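Local coordinates for molybdate-binding protein MolA (Haemophilus influenzae, PDB 3PSH) that binds molybdate and tungstate, but not sulfate or phosphate, in the periplasm and serves the MolBCA ABC transporter in low-affinity molybdate import, at residues Ile18-Leu24 with Lys39-Leu45; Asn30-Asp36 with Tyr314-Arg320; Arg174-Val178 with Tyr298-Asp304; Val110-Thr116 with Gln142-Ile147. One frame throughout, in Å; residues are numbered along the deposited sequence.

Contact 1 of 4, residues Ile18-Leu24 with Lys39-Leu45; sequences INRAVVL and KQIVGVL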
# COMPACT_ATOMS: atom_id res chain seq x y z
N ILE A 18 17.84 9.77 -14.07
CA ILE A 18 16.42 9.77 -14.46
C ILE A 18 15.77 11.14 -14.12
O ILE A 18 15.76 11.67 -12.92
CB ILE A 18 15.71 8.64 -13.65
CG1 ILE A 18 16.14 7.25 -14.08
CG2 ILE A 18 14.17 8.64 -13.80
CD1 ILE A 18 15.96 7.07 -15.55
N ASN A 19 15.13 11.69 -15.15
CA ASN A 19 14.44 12.95 -14.93
C ASN A 19 13.01 12.97 -15.54
O ASN A 19 12.29 13.91 -15.38
CB ASN A 19 15.22 14.11 -15.54
CG ASN A 19 16.48 14.35 -14.82
OD1 ASN A 19 17.62 14.06 -15.31
ND2 ASN A 19 16.33 14.87 -13.63
N ARG A 20 12.71 11.91 -16.31
CA ARG A 20 11.43 11.79 -17.04
C ARG A 20 10.73 10.43 -16.85
O ARG A 20 10.32 9.78 -17.79
CB ARG A 20 11.63 12.09 -18.54
CG ARG A 20 12.10 13.53 -18.69
CD ARG A 20 12.27 13.91 -20.18
NE ARG A 20 10.89 14.18 -20.57
CZ ARG A 20 10.17 15.26 -20.29
NH1 ARG A 20 10.74 16.38 -19.75
NH2 ARG A 20 8.85 15.26 -20.61
N ALA A 21 10.54 10.06 -15.57
CA ALA A 21 10.03 8.73 -15.31
C ALA A 21 8.50 8.80 -15.47
O ALA A 21 7.88 9.86 -15.12
CB ALA A 21 10.34 8.38 -13.83
N VAL A 22 7.93 7.67 -15.87
CA VAL A 22 6.43 7.64 -15.86
C VAL A 22 6.09 6.56 -14.83
O VAL A 22 6.67 5.50 -14.86
CB VAL A 22 5.91 7.35 -17.29
CG1 VAL A 22 4.40 6.98 -17.22
CG2 VAL A 22 6.06 8.69 -18.06
N VAL A 23 5.20 6.88 -13.88
CA VAL A 23 5.00 5.94 -12.78
C VAL A 23 3.57 5.39 -12.81
O VAL A 23 2.63 6.10 -12.47
CB VAL A 23 5.28 6.63 -11.37
CG1 VAL A 23 5.00 5.56 -10.31
CG2 VAL A 23 6.75 7.09 -11.34
N LEU A 24 3.44 4.16 -13.34
CA LEU A 24 2.10 3.55 -13.58
C LEU A 24 1.58 2.66 -12.45
O LEU A 24 0.97 1.60 -12.69
CB LEU A 24 2.05 2.84 -14.98
CG LEU A 24 2.41 3.78 -16.23
CD1 LEU A 24 2.25 2.94 -17.49
CD2 LEU A 24 1.57 5.10 -16.25
N LYS A 39 10.05 15.75 -9.00
CA LYS A 39 10.55 16.59 -10.09
C LYS A 39 11.14 15.73 -11.21
O LYS A 39 11.40 16.22 -12.31
CB LYS A 39 11.70 17.37 -9.58
CG LYS A 39 11.40 18.61 -8.81
CD LYS A 39 12.70 18.94 -8.08
CE LYS A 39 12.44 19.62 -6.73
NZ LYS A 39 12.24 18.67 -5.57
N GLN A 40 11.45 14.50 -10.88
CA GLN A 40 11.94 13.50 -11.87
C GLN A 40 10.86 12.66 -12.51
O GLN A 40 11.16 11.68 -13.15
CB GLN A 40 13.02 12.63 -11.25
CG GLN A 40 14.20 13.46 -10.76
CD GLN A 40 15.04 12.69 -9.78
OE1 GLN A 40 15.85 11.84 -10.16
NE2 GLN A 40 14.74 12.90 -8.47
N ILE A 41 9.59 13.02 -12.29
CA ILE A 41 8.48 12.24 -12.90
C ILE A 41 7.67 13.15 -13.84
O ILE A 41 7.45 14.31 -13.52
CB ILE A 41 7.55 11.82 -11.75
CG1 ILE A 41 8.31 10.77 -10.89
CG2 ILE A 41 6.21 11.21 -12.25
CD1 ILE A 41 7.67 10.57 -9.45
N VAL A 42 7.24 12.61 -14.98
CA VAL A 42 6.50 13.41 -15.95
C VAL A 42 5.18 12.74 -16.35
O VAL A 42 4.40 13.36 -17.12
CB VAL A 42 7.31 13.71 -17.21
CG1 VAL A 42 8.53 14.59 -16.81
CG2 VAL A 42 7.61 12.41 -17.91
N GLY A 43 4.91 11.49 -15.86
CA GLY A 43 3.52 10.97 -16.01
C GLY A 43 3.22 9.96 -14.91
O GLY A 43 4.14 9.46 -14.29
N VAL A 44 1.94 9.76 -14.69
CA VAL A 44 1.54 8.87 -13.58
C VAL A 44 0.28 8.14 -14.05
O VAL A 44 -0.37 8.61 -15.01
CB VAL A 44 1.24 9.74 -12.25
CG1 VAL A 44 2.49 10.47 -11.74
CG2 VAL A 44 0.10 10.70 -12.44
N LEU A 45 -0.06 7.00 -13.41
CA LEU A 45 -1.29 6.30 -13.69
C LEU A 45 -2.53 7.21 -13.71
O LEU A 45 -2.72 8.08 -12.88
CB LEU A 45 -1.53 5.10 -12.72
CG LEU A 45 -1.74 5.45 -11.22
CD1 LEU A 45 -2.25 4.17 -10.48
CD2 LEU A 45 -0.64 6.07 -10.49
O HOH W 1 12.00 16.56 -15.70
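Strands 21-24 and 41-44 run side by side in the same direction. Their short axes come within 4.5 Å and differ by 26°. The ladder starts where A21 N donates to Q40 O at 3.0 Å. A21 O then accepts twice: from V42 N at 2.8 Å and, weakly, from G43 N at 3.5 Å. This shared acceptor marks a beta bulge. A21 pairs with I41, but V22 pairs with G43, so V42 is the extra residue. Beyond it the ladder is regular again. V23 N donates to G43 O at 2.8 Å, and L45 N donates to V23 O at 3.0 Å. With helix 26-34 the two strands form a beta-alpha-beta unit of the four-stranded parallel sheet, where 41-44 is an outermost strand. The backbone of V22 turns the other way and hydrogen-bonds with V87 and F89 of strand 87-91. A21, V23 and I41 turn to the same face, with V23 CG2 4.0 Å from I41 CG1. Before the ladder begins, N19 O accepts from a water at 2.7 Å, which also donates weakly to K39 O at 3.5 Å. The R20 guanidinium has V42 CG1 over one face, while R20 NH2 bonds to L83 O.

Contact 2 of 4, residues Asn30-Asp36 with Tyr314-Arg320; sequences NIAVQLD and YYQKFYR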
# COMPACT_ATOMS: atom_id res chain seq x y z
N ASN A 30 3.68 6.80 -4.33
CA ASN A 30 3.65 7.30 -2.95
C ASN A 30 5.10 7.18 -2.41
O ASN A 30 5.55 8.06 -1.74
CB ASN A 30 2.64 6.43 -2.16
CG ASN A 30 2.59 6.81 -0.69
OD1 ASN A 30 2.72 8.01 -0.34
ND2 ASN A 30 2.34 5.81 0.15
N ILE A 31 5.77 6.08 -2.70
CA ILE A 31 7.22 5.99 -2.32
C ILE A 31 8.04 7.14 -2.90
O ILE A 31 8.83 7.77 -2.17
CB ILE A 31 7.80 4.55 -2.57
CG1 ILE A 31 7.09 3.49 -1.67
CG2 ILE A 31 9.41 4.59 -2.50
CD1 ILE A 31 7.28 2.10 -2.11
N ALA A 32 7.88 7.38 -4.20
CA ALA A 32 8.67 8.44 -4.86
C ALA A 32 8.38 9.78 -4.25
O ALA A 32 9.33 10.62 -4.12
CB ALA A 32 8.37 8.54 -6.38
N VAL A 33 7.11 10.01 -3.83
CA VAL A 33 6.80 11.27 -3.20
C VAL A 33 7.61 11.34 -1.90
O VAL A 33 8.15 12.41 -1.50
CB VAL A 33 5.24 11.39 -2.95
CG1 VAL A 33 4.93 12.53 -1.94
CG2 VAL A 33 4.50 11.55 -4.28
N GLN A 34 7.69 10.22 -1.21
CA GLN A 34 8.38 10.24 0.10
C GLN A 34 9.90 10.26 -0.01
O GLN A 34 10.64 10.33 0.97
CB GLN A 34 7.93 9.10 1.04
CG GLN A 34 6.40 9.25 1.34
CD GLN A 34 5.93 8.05 2.19
OE1 GLN A 34 6.39 7.89 3.34
NE2 GLN A 34 5.08 7.18 1.60
N LEU A 35 10.39 9.93 -1.21
CA LEU A 35 11.82 10.07 -1.55
C LEU A 35 12.11 11.49 -2.11
O LEU A 35 13.31 11.78 -2.42
CB LEU A 35 12.16 9.02 -2.62
CG LEU A 35 12.17 7.59 -2.17
CD1 LEU A 35 12.54 6.77 -3.41
CD2 LEU A 35 13.17 7.29 -0.96
N ASP A 36 11.09 12.37 -2.16
CA ASP A 36 11.20 13.79 -2.68
C ASP A 36 11.73 13.66 -4.12
O ASP A 36 12.62 14.45 -4.52
CB ASP A 36 12.25 14.67 -1.93
CG ASP A 36 11.95 16.20 -2.03
OD1 ASP A 36 10.92 16.61 -2.61
OD2 ASP A 36 12.83 16.98 -1.53
N TYR A 314 7.12 12.16 11.07
CA TYR A 314 7.15 11.36 9.86
C TYR A 314 6.68 12.22 8.66
O TYR A 314 7.36 12.20 7.57
CB TYR A 314 6.24 10.10 10.01
CG TYR A 314 6.35 9.07 8.81
CD1 TYR A 314 7.04 7.92 8.97
CD2 TYR A 314 5.84 9.41 7.57
CE1 TYR A 314 7.18 6.97 7.86
CE2 TYR A 314 5.88 8.53 6.51
CZ TYR A 314 6.61 7.30 6.63
OH TYR A 314 6.77 6.41 5.55
N TYR A 315 5.56 12.91 8.82
CA TYR A 315 5.01 13.73 7.73
C TYR A 315 5.99 14.87 7.42
O TYR A 315 6.24 15.11 6.25
CB TYR A 315 3.60 14.25 7.99
CG TYR A 315 2.54 13.32 7.50
CD1 TYR A 315 2.39 12.00 7.99
CD2 TYR A 315 1.63 13.72 6.50
CE1 TYR A 315 1.33 11.16 7.46
CE2 TYR A 315 0.55 12.93 6.03
CZ TYR A 315 0.43 11.59 6.53
OH TYR A 315 -0.59 10.83 5.97
N GLN A 316 6.62 15.46 8.43
CA GLN A 316 7.47 16.63 8.11
C GLN A 316 8.71 16.12 7.34
O GLN A 316 9.16 16.81 6.39
CB GLN A 316 7.87 17.33 9.42
CG GLN A 316 6.66 17.98 10.13
CD GLN A 316 6.17 19.26 9.48
OE1 GLN A 316 6.79 19.78 8.57
NE2 GLN A 316 4.98 19.74 9.91
N LYS A 317 9.18 14.90 7.70
CA LYS A 317 10.36 14.30 7.06
C LYS A 317 10.13 13.81 5.62
O LYS A 317 10.84 14.27 4.67
CB LYS A 317 11.01 13.20 7.91
CG LYS A 317 12.05 12.42 7.17
CD LYS A 317 13.42 13.10 7.22
CE LYS A 317 14.43 12.29 6.38
NZ LYS A 317 15.66 13.27 6.21
N PHE A 318 9.01 13.07 5.40
CA PHE A 318 8.83 12.35 4.13
C PHE A 318 7.83 13.03 3.24
O PHE A 318 7.89 12.83 2.00
CB PHE A 318 8.44 10.87 4.46
CG PHE A 318 9.62 10.14 5.12
CD1 PHE A 318 10.82 10.00 4.43
CD2 PHE A 318 9.57 9.69 6.45
CE1 PHE A 318 11.94 9.42 5.02
CE2 PHE A 318 10.68 9.08 7.05
CZ PHE A 318 11.87 8.90 6.34
N TYR A 319 6.85 13.74 3.82
CA TYR A 319 5.91 14.47 2.95
C TYR A 319 6.14 15.96 2.94
O TYR A 319 5.44 16.64 2.23
CB TYR A 319 4.44 14.20 3.34
CG TYR A 319 3.97 12.77 3.08
CD1 TYR A 319 3.84 12.28 1.75
CD2 TYR A 319 3.62 11.92 4.17
CE1 TYR A 319 3.35 10.98 1.48
CE2 TYR A 319 3.06 10.62 3.89
CZ TYR A 319 3.01 10.15 2.58
OH TYR A 319 2.45 8.94 2.32
N ARG A 320 7.10 16.45 3.72
CA ARG A 320 7.53 17.88 3.79
C ARG A 320 6.32 18.81 4.15
O ARG A 320 6.20 20.02 3.75
CB ARG A 320 8.21 18.27 2.43
CG ARG A 320 9.31 17.37 2.01
CD ARG A 320 9.65 17.59 0.49
NE ARG A 320 8.57 16.93 -0.29
CZ ARG A 320 8.45 15.60 -0.52
NH1 ARG A 320 9.23 14.70 0.04
NH2 ARG A 320 7.43 15.19 -1.25
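R320 NH1 and NH2 both donate to V33 O, at 3.0 and 2.9 Å. V33 O also accepts from D36 N in the Schellman motif that ends helix 26-34. D36 OD1 lies 3.3 Å from R320 NE, over the guanidinium face, so this salt bridge rests on charge alone. Two tyrosine hydroxyls reach the same helix. Y314 OH donates to Q34 OE1 at 2.7 Å, and Y319 OH donates to N30 OD1 at 2.8 Å. N30 OD1 also bonds to Y56, and E284 of helix 283-297 binds both N30 ND2 and Q34 NE2. Q34 CG sits over the Y319 ring, 4.0 Å from its centroid, in a CH-pi contact. Q34 CA comes 3.2 Å from F318 O. V33 CG1 packs on Y319 CD1 at 3.9 Å. The short helix axes are nearly perpendicular, at 95°, and approach to 9.8 Å. This is a crossed contact between two helix C-termini, joining the helix of the N-terminal beta-alpha-beta unit to the C-terminal helix 307-319.

Contact 3 of 4, residues Arg174-Val178 with Tyr298-Asp304; sequences RLGDV and YPQRFQD
R174 lies in the last turn of helix 168-175, and a type I beta turn runs from L175 to V178. The facing segment leaves helix 283-297 at Y298 and makes a 3-10 turn at 299-301. The closest CA pair is R174 with R301, at 6.8 Å. R174 points its CB toward the loop, with chi1 m and chi2 near -92°. R174 NH1 donates to R301 O at 2.9 Å and D304 OD1 at 3.0 Å. R174 NH2 donates to D304 OD2 at 2.8 Å, completing a two-pronged salt bridge. R174 O accepts from R301 NH1 at 2.8 Å. L175 (mt) sets CD2 over the Y298 ring, 4.0 Å from its centroid, and 3.9 Å from F302 CE2; both rings have chi1 m. D177, chi1 p, meets R301 (chi1 m, chi2 and chi3 t), with D177 OD1 2.6 Å from R301 NH1 and D177 OD2 3.0 Å from R301 NH2. V178 CG1 (chi1 t) lies 3.5 Å from Y298 OH, which bonds to G210 O. Two Arg-Asp pairs thus clasp a helix C-terminus to an interhelical loop. This loop links helix 283-297 to helix 307-319, and L175 and F302 pack on A294 of the former.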
# COMPACT_ATOMS: atom_id res chain seq x y z
N ARG A 174 4.79 -5.32 23.09
CA ARG A 174 3.54 -4.95 23.87
C ARG A 174 2.40 -5.87 23.61
O ARG A 174 1.45 -5.91 24.39
CB ARG A 174 3.10 -3.50 23.58
CG ARG A 174 4.25 -2.42 23.79
CD ARG A 174 4.14 -1.92 25.27
NE ARG A 174 5.15 -0.92 25.56
CZ ARG A 174 4.94 0.41 25.68
NH1 ARG A 174 3.74 0.94 25.48
NH2 ARG A 174 5.94 1.20 25.96
N LEU A 175 2.44 -6.67 22.51
CA LEU A 175 1.30 -7.47 22.13
C LEU A 175 1.71 -8.96 22.03
O LEU A 175 0.91 -9.78 21.68
CB LEU A 175 0.65 -7.06 20.76
CG LEU A 175 0.20 -5.58 20.80
CD1 LEU A 175 -0.38 -5.12 19.38
CD2 LEU A 175 -0.83 -5.43 21.88
N GLY A 176 2.91 -9.25 22.48
CA GLY A 176 3.45 -10.64 22.50
C GLY A 176 2.71 -11.72 23.27
O GLY A 176 2.94 -12.94 22.98
N ASP A 177 1.87 -11.29 24.24
CA ASP A 177 0.97 -12.22 25.01
C ASP A 177 -0.44 -12.36 24.49
O ASP A 177 -1.28 -13.05 25.09
CB ASP A 177 0.86 -11.74 26.46
CG ASP A 177 0.17 -10.37 26.54
OD1 ASP A 177 0.56 -9.46 25.80
OD2 ASP A 177 -0.71 -10.24 27.36
N VAL A 178 -0.74 -11.75 23.34
CA VAL A 178 -2.06 -11.95 22.79
C VAL A 178 -2.25 -13.31 22.11
O VAL A 178 -1.77 -13.55 20.99
CB VAL A 178 -2.45 -10.79 21.85
CG1 VAL A 178 -3.84 -10.99 21.32
CG2 VAL A 178 -2.36 -9.48 22.63
N TYR A 298 -5.87 -1.70 21.66
CA TYR A 298 -5.32 -1.90 23.02
C TYR A 298 -4.90 -0.62 23.59
O TYR A 298 -3.74 -0.44 23.93
CB TYR A 298 -4.13 -2.87 23.01
CG TYR A 298 -4.45 -4.24 22.37
CD1 TYR A 298 -4.82 -5.36 23.17
CD2 TYR A 298 -4.45 -4.40 20.96
CE1 TYR A 298 -5.12 -6.59 22.54
CE2 TYR A 298 -4.73 -5.63 20.37
CZ TYR A 298 -5.11 -6.73 21.18
OH TYR A 298 -5.47 -8.00 20.72
N PRO A 299 -5.88 0.33 23.77
CA PRO A 299 -5.44 1.69 24.23
C PRO A 299 -4.65 1.67 25.58
O PRO A 299 -3.72 2.46 25.75
CB PRO A 299 -6.73 2.43 24.41
CG PRO A 299 -7.86 1.28 24.60
CD PRO A 299 -7.34 0.23 23.59
N GLN A 300 -4.99 0.74 26.47
CA GLN A 300 -4.37 0.75 27.81
C GLN A 300 -2.97 0.22 27.78
O GLN A 300 -2.32 0.21 28.82
CB GLN A 300 -5.23 -0.12 28.74
CG GLN A 300 -6.68 0.46 28.93
CD GLN A 300 -6.66 2.01 28.99
OE1 GLN A 300 -5.77 2.65 29.63
NE2 GLN A 300 -7.64 2.65 28.25
N ARG A 301 -2.51 -0.24 26.57
CA ARG A 301 -1.11 -0.74 26.51
C ARG A 301 -0.20 0.26 25.85
O ARG A 301 1.01 -0.02 25.80
CB ARG A 301 -0.93 -2.07 25.76
CG ARG A 301 -1.66 -3.24 26.36
CD ARG A 301 -1.52 -4.54 25.45
NE ARG A 301 -2.26 -5.61 26.12
CZ ARG A 301 -1.84 -6.89 26.16
NH1 ARG A 301 -0.71 -7.22 25.60
NH2 ARG A 301 -2.49 -7.86 26.82
N PHE A 302 -0.77 1.41 25.39
CA PHE A 302 -0.02 2.35 24.59
C PHE A 302 -0.16 3.82 25.03
O PHE A 302 -0.00 4.71 24.24
CB PHE A 302 -0.39 2.18 23.08
CG PHE A 302 0.05 0.85 22.55
CD1 PHE A 302 1.43 0.60 22.25
CD2 PHE A 302 -0.91 -0.20 22.39
CE1 PHE A 302 1.83 -0.70 21.74
CE2 PHE A 302 -0.50 -1.50 21.88
CZ PHE A 302 0.91 -1.73 21.55
N GLN A 303 -0.53 4.07 26.29
CA GLN A 303 -0.78 5.46 26.69
C GLN A 303 0.38 6.39 26.66
O GLN A 303 0.20 7.59 26.44
CB GLN A 303 -1.48 5.42 28.10
CG GLN A 303 -2.92 4.84 28.10
CD GLN A 303 -3.94 5.65 27.34
OE1 GLN A 303 -3.81 6.88 27.17
NE2 GLN A 303 -5.03 5.02 27.02
N ASP A 304 1.57 5.81 26.78
CA ASP A 304 2.83 6.51 26.66
C ASP A 304 3.22 6.79 25.23
O ASP A 304 4.24 7.45 25.01
CB ASP A 304 4.09 5.77 27.24
CG ASP A 304 4.25 4.34 26.68
OD1 ASP A 304 3.17 3.67 26.61
OD2 ASP A 304 5.37 3.85 26.46

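Contact 4 of 4, residues Val110-Thr116 with Gln142-Ile147; sequences VAISLRT and QGIELI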
# COMPACT_ATOMS: atom_id res chain seq x y z
N VAL A 110 10.49 -0.96 -15.21
CA VAL A 110 10.93 -1.46 -13.93
C VAL A 110 9.65 -1.81 -13.16
O VAL A 110 8.79 -0.94 -12.93
CB VAL A 110 11.62 -0.38 -13.11
CG1 VAL A 110 12.02 -0.89 -11.64
CG2 VAL A 110 12.90 0.02 -13.81
N ALA A 111 9.50 -3.13 -12.94
CA ALA A 111 8.26 -3.73 -12.28
C ALA A 111 8.47 -3.73 -10.77
O ALA A 111 9.62 -4.10 -10.25
CB ALA A 111 8.05 -5.16 -12.82
N ILE A 112 7.46 -3.24 -10.06
CA ILE A 112 7.59 -3.15 -8.61
C ILE A 112 6.44 -3.97 -7.97
O ILE A 112 5.29 -3.82 -8.30
CB ILE A 112 7.47 -1.70 -8.15
CG1 ILE A 112 8.69 -0.86 -8.62
CG2 ILE A 112 7.34 -1.62 -6.54
CD1 ILE A 112 10.12 -1.20 -8.03
N SER A 113 6.84 -4.84 -7.04
CA SER A 113 5.85 -5.65 -6.34
C SER A 113 5.86 -5.31 -4.85
O SER A 113 4.89 -5.71 -4.19
CB SER A 113 6.20 -7.13 -6.38
OG SER A 113 7.43 -7.35 -5.76
N LEU A 114 6.95 -4.71 -4.30
CA LEU A 114 7.09 -4.57 -2.83
C LEU A 114 6.95 -5.94 -2.10
O LEU A 114 6.57 -6.02 -0.88
CB LEU A 114 6.08 -3.54 -2.27
CG LEU A 114 6.20 -2.19 -2.99
CD1 LEU A 114 5.17 -1.22 -2.31
CD2 LEU A 114 7.59 -1.61 -2.94
N ARG A 115 7.29 -7.00 -2.79
CA ARG A 115 7.30 -8.35 -2.22
C ARG A 115 8.47 -9.19 -2.79
O ARG A 115 8.84 -9.14 -3.99
CB ARG A 115 5.91 -9.01 -2.43
CG ARG A 115 5.61 -9.83 -3.63
CD ARG A 115 4.37 -10.69 -3.39
NE ARG A 115 3.95 -11.27 -4.65
CZ ARG A 115 3.00 -10.78 -5.39
NH1 ARG A 115 2.31 -9.67 -5.08
NH2 ARG A 115 2.76 -11.37 -6.51
N THR A 116 9.06 -10.00 -1.94
CA THR A 116 9.96 -11.05 -2.48
C THR A 116 9.06 -12.28 -2.64
O THR A 116 8.18 -12.32 -3.51
CB THR A 116 11.25 -11.21 -1.59
OG1 THR A 116 10.85 -11.45 -0.24
CG2 THR A 116 12.13 -9.99 -1.63
N GLN A 142 13.36 -3.95 -0.21
CA GLN A 142 14.05 -4.13 -1.57
C GLN A 142 13.43 -3.13 -2.58
O GLN A 142 14.11 -2.49 -3.41
CB GLN A 142 13.89 -5.56 -2.03
CG GLN A 142 14.25 -5.80 -3.45
CD GLN A 142 13.94 -7.22 -3.87
OE1 GLN A 142 12.86 -7.48 -4.28
NE2 GLN A 142 14.97 -8.12 -3.87
N GLY A 143 12.08 -2.97 -2.49
CA GLY A 143 11.41 -2.04 -3.38
C GLY A 143 11.77 -0.58 -3.20
O GLY A 143 11.97 0.17 -4.14
N ILE A 144 11.71 -0.17 -1.94
CA ILE A 144 12.12 1.19 -1.63
C ILE A 144 13.59 1.39 -2.12
O ILE A 144 13.90 2.46 -2.71
CB ILE A 144 11.95 1.54 -0.08
CG1 ILE A 144 10.45 1.61 0.30
CG2 ILE A 144 12.60 2.94 0.18
CD1 ILE A 144 10.31 1.82 1.85
N GLU A 145 14.41 0.40 -1.76
CA GLU A 145 15.85 0.54 -2.23
C GLU A 145 15.97 0.71 -3.70
O GLU A 145 16.82 1.55 -4.20
CB GLU A 145 16.76 -0.54 -1.66
CG GLU A 145 16.82 -0.48 -0.11
CD GLU A 145 17.41 -1.75 0.50
OE1 GLU A 145 17.52 -2.76 -0.22
OE2 GLU A 145 17.69 -1.73 1.70
N LEU A 146 15.18 -0.06 -4.43
CA LEU A 146 15.24 -0.04 -5.97
C LEU A 146 14.74 1.30 -6.50
O LEU A 146 15.37 1.90 -7.34
CB LEU A 146 14.47 -1.22 -6.56
CG LEU A 146 14.23 -1.15 -8.09
CD1 LEU A 146 15.69 -1.28 -8.79
CD2 LEU A 146 13.36 -2.46 -8.51
N ILE A 147 13.59 1.78 -6.00
CA ILE A 147 13.02 3.05 -6.50
C ILE A 147 14.04 4.16 -6.13
O ILE A 147 14.28 5.06 -6.95
CB ILE A 147 11.63 3.29 -5.84
CG1 ILE A 147 10.72 2.12 -6.23
CG2 ILE A 147 11.10 4.68 -6.20
CD1 ILE A 147 9.39 1.94 -5.40
O HOH W 2 11.19 -9.31 -5.52
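Helix 132-151 packs here against strand 109-112, the outermost strand of the parallel sheet of the N-terminal alpha/beta domain, and against the loop that follows it. Strand 110-112 and helix 142-147 run roughly antiparallel, at 152°, with their short axes 10.0 Å apart at closest approach. V110 and I112 bring their side chains to the helix. L146 is the main bump from the helix side. Its CD2 touches V110 CG1 at 3.7 Å and I112 CD1 at 3.5 Å. I112 CD1 also meets I147 CG1 at 3.8 Å, so this methyl touches two helix residues. The hollow lies at G143. With no side chain there, L114 CD2 settles 3.9 Å from G143 CA. A CB on that residue would clash with this methyl. The backbone also comes closest here, with L114 CA 5.0 Å from G143 CA. L114 has positive phi, at the turn where the chain leaves the strand. Its side chain also packs on I31 and on Q27, a molybdate-binding residue, so the contact adjoins the pocket wall. Farther along, the T116 CG2 methyl lies 3.7 Å from Q142 OE1. That oxygen accepts a hydrogen bond from Q7 NE2. A water bridges the gap between the segments, donating to R115 O and to Q142 OE1, each at 2.8 Å.

Contact 1 closes the first and shortest loop, pairing strands 21-24 and 41-44 around helix 26-34. Contact 2 starts on that helix, so it crosses contact 1, and it closes only near the C terminus. The two touch at I41 CD1 and A32 CB. Contacts 4 and 3 follow in series, both nested inside the long loop of contact 2. Contact 4 reaches the same sheet as contact 1, from the other outermost strand. It meets contact 2 where I31 CD1 packs on L114 CD2. Contacts 1, 2 and 4 thus gather around helix 26-34. Contact 3 ties the end of helix 168-175 to the loop between helices 283-297 and 307-319, its centre about 42 Å from that of contact 1.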